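Local coordinates for fasciclin-1 (Drosophila melanogaster, PDB 1O70), which mediates neural cell adhesion as a probably GPI-anchored surface glycoprotein, and is represented here by its third and fourth FAS1 domains, at residues Arg192-Phe197 / Arg233-Ser238. Residues are numbered along the deposited sequence; the frame is centred on the assembly and turned at random.
With SO4 (sulfate ion), chain F.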
loop_
_atom_site.group_PDB
_atom_site.type_symbol
_atom_site.label_atom_id
_atom_site.label_comp_id
_atom_site.label_asym_id
_atom_site.label_seq_id
_atom_site.Cartn_x
_atom_site.Cartn_y
_atom_site.Cartn_z
ATOM N N ARG A 192 18.645 -1.408 -6.947
ATOM C CA ARG A 192 18.602 -0.428 -5.863
ATOM C C ARG A 192 17.331 -0.669 -5.058
ATOM O O ARG A 192 16.469 -1.452 -5.457
ATOM C CB ARG A 192 18.561 0.995 -6.431
ATOM C CG ARG A 192 19.421 1.215 -7.668
ATOM C CD ARG A 192 20.888 1.441 -7.333
ATOM N NE ARG A 192 21.119 2.740 -6.703
ATOM C CZ ARG A 192 22.323 3.258 -6.465
ATOM N NH1 ARG A 192 23.425 2.591 -6.806
ATOM N NH2 ARG A 192 22.430 4.445 -5.877
ATOM N N ARG A 193 17.218 -0.000 -3.921
ATOM C CA ARG A 193 16.033 -0.129 -3.094
ATOM C C ARG A 193 15.481 1.270 -2.860
ATOM O O ARG A 193 16.167 2.134 -2.318
ATOM C CB ARG A 193 16.375 -0.815 -1.771
ATOM C CG ARG A 193 16.492 -2.326 -1.900
ATOM C CD ARG A 193 15.149 -2.947 -2.281
ATOM N NE ARG A 193 15.236 -4.376 -2.577
ATOM C CZ ARG A 193 15.722 -4.883 -3.709
ATOM N NH1 ARG A 193 16.171 -4.075 -4.661
ATOM N NH2 ARG A 193 15.745 -6.199 -3.899
ATOM N N PHE A 194 14.245 1.496 -3.296
ATOM C CA PHE A 194 13.630 2.798 -3.145
ATOM C C PHE A 194 12.570 2.879 -2.069
ATOM O O PHE A 194 11.812 1.936 -1.838
ATOM C CB PHE A 194 12.974 3.254 -4.444
ATOM C CG PHE A 194 13.845 3.164 -5.645
ATOM C CD1 PHE A 194 13.965 1.963 -6.335
ATOM C CD2 PHE A 194 14.497 4.289 -6.131
ATOM C CE1 PHE A 194 14.707 1.883 -7.510
ATOM C CE2 PHE A 194 15.243 4.221 -7.305
ATOM C CZ PHE A 194 15.351 3.010 -7.996
ATOM N N THR A 195 12.525 4.033 -1.417
ATOM C CA THR A 195 11.522 4.317 -0.403
ATOM C C THR A 195 10.900 5.608 -0.924
ATOM O O THR A 195 11.411 6.705 -0.681
ATOM C CB THR A 195 12.156 4.540 0.966
ATOM O OG1 THR A 195 12.760 3.319 1.407
ATOM C CG2 THR A 195 11.113 4.957 1.969
ATOM N N TYR A 196 9.803 5.464 -1.662
ATOM C CA TYR A 196 9.125 6.600 -2.276
ATOM C C TYR A 196 7.925 7.093 -1.465
ATOM O O TYR A 196 6.958 6.354 -1.251
ATOM C CB TYR A 196 8.678 6.205 -3.695
ATOM C CG TYR A 196 8.420 7.349 -4.664
ATOM C CD1 TYR A 196 7.898 7.094 -5.935
ATOM C CD2 TYR A 196 8.673 8.679 -4.317
ATOM C CE1 TYR A 196 7.624 8.121 -6.834
ATOM C CE2 TYR A 196 8.408 9.721 -5.211
ATOM C CZ TYR A 196 7.877 9.437 -6.469
ATOM O OH TYR A 196 7.572 10.467 -7.338
ATOM N N PHE A 197 8.008 8.339 -1.003
ATOM C CA PHE A 197 6.920 8.946 -0.255
ATOM C C PHE A 197 6.056 9.583 -1.322
ATOM O O PHE A 197 6.349 10.676 -1.807
ATOM C CB PHE A 197 7.429 10.004 0.725
ATOM C CG PHE A 197 8.308 9.452 1.798
ATOM C CD1 PHE A 197 9.655 9.227 1.546
ATOM C CD2 PHE A 197 7.776 9.074 3.030
ATOM C CE1 PHE A 197 10.470 8.629 2.497
ATOM C CE2 PHE A 197 8.579 8.472 3.997
ATOM C CZ PHE A 197 9.932 8.245 3.729
ATOM N N ARG A 233 12.975 14.769 -3.973
ATOM C CA ARG A 233 12.956 15.071 -2.554
ATOM C C ARG A 233 12.151 13.987 -1.834
ATOM O O ARG A 233 12.368 13.733 -0.653
ATOM C CB ARG A 233 12.316 16.437 -2.338
ATOM C CG ARG A 233 12.114 16.818 -0.877
ATOM C CD ARG A 233 11.292 18.089 -0.748
ATOM N NE ARG A 233 12.028 19.284 -1.159
ATOM C CZ ARG A 233 11.481 20.492 -1.258
ATOM N NH1 ARG A 233 10.198 20.654 -0.977
ATOM N NH2 ARG A 233 12.204 21.537 -1.642
ATOM N N HIS A 234 11.226 13.346 -2.553
ATOM C CA HIS A 234 10.393 12.301 -1.966
ATOM C C HIS A 234 10.983 10.901 -2.094
ATOM O O HIS A 234 10.479 9.952 -1.482
ATOM C CB HIS A 234 9.008 12.288 -2.619
ATOM C CG HIS A 234 8.223 13.542 -2.423
ATOM N ND1 HIS A 234 8.557 14.728 -3.037
ATOM C CD2 HIS A 234 7.109 13.797 -1.698
ATOM C CE1 HIS A 234 7.682 15.659 -2.701
ATOM N NE2 HIS A 234 6.793 15.119 -1.887
ATOM N N LEU A 235 12.055 10.780 -2.873
ATOM C CA LEU A 235 12.678 9.486 -3.135
ATOM C C LEU A 235 13.996 9.178 -2.449
ATOM O O LEU A 235 15.030 9.765 -2.769
ATOM C CB LEU A 235 12.863 9.310 -4.646
ATOM C CG LEU A 235 13.364 7.935 -5.097
ATOM C CD1 LEU A 235 12.298 6.887 -4.793
ATOM C CD2 LEU A 235 13.683 7.965 -6.591
ATOM N N ALA A 236 13.947 8.227 -1.521
ATOM C CA ALA A 236 15.123 7.792 -0.781
ATOM C C ALA A 236 15.737 6.579 -1.472
ATOM O O ALA A 236 15.056 5.587 -1.724
ATOM C CB ALA A 236 14.741 7.438 0.645
ATOM N N ILE A 237 17.030 6.653 -1.762
ATOM C CA ILE A 237 17.718 5.567 -2.448
ATOM C C ILE A 237 18.876 5.008 -1.632
ATOM O O ILE A 237 19.833 5.723 -1.343
ATOM C CB ILE A 237 18.274 6.055 -3.805
ATOM C CG1 ILE A 237 17.146 6.728 -4.606
ATOM C CG2 ILE A 237 18.894 4.892 -4.564
ATOM C CD1 ILE A 237 17.594 7.415 -5.897
ATOM N N SER A 238 18.782 3.740 -1.243
ATOM C CA SER A 238 19.858 3.094 -0.492
ATOM C C SER A 238 19.869 1.591 -0.764
ATOM O O SER A 238 19.180 1.106 -1.664
ATOM C CB SER A 238 19.749 3.373 1.017
ATOM O OG SER A 238 18.726 2.639 1.649
HETATM S S SO4 F . 15.535 20.127 -0.979
HETATM O O1 SO4 F . 15.576 18.671 -1.268
HETATM O O2 SO4 F . 16.827 20.553 -0.397
HETATM O O3 SO4 F . 15.286 20.874 -2.234
HETATM O O4 SO4 F . 14.445 20.404 -0.010
#
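Leu235 packs against Phe194 and Tyr196 across two antiparallel strands, 193-199 and 235-238. Its CB points to the sheet face shared with Phe194, Tyr196 and Ile237; CG, anti to the backbone N (chi1 -174°), lies 4.0 Å from Phe194 CD2. Of the two methyls, CD1 reaches Phe194 CD2 and CB, each at 3.7 Å, and also Tyr196 CB, while CD2 meets Phe194 CD2 and CE2. On this apolar face Ile237 CG1 lies alongside Phe194. On the other face Thr195 CB meets Ala236 CB at 3.9 Å. Backbone bonds join Arg193 with Ser238 and Thr195 with Ala236 in both directions. His234 O takes a nearly straight bond from Phe197 N (3.0 Å) and lies at the ring edges of Tyr196 and Phe197. Beyond the strand pair, Arg233 NH2 donates to O3 of a sulfate ion, and NH1 forms a salt bridge with Asp312. An alanine at Arg233 would probably leave Asp312 without this charged mate and the sulfate without its guanidinium donor. In the fourth FAS1 domain, strand 235-238 follows helix 224-232 and borders strand 193-199, whose other side pairs with strand 298-303; Phe183 and Leu187 cover Leu235, and helix 161-167 packs on Tyr196.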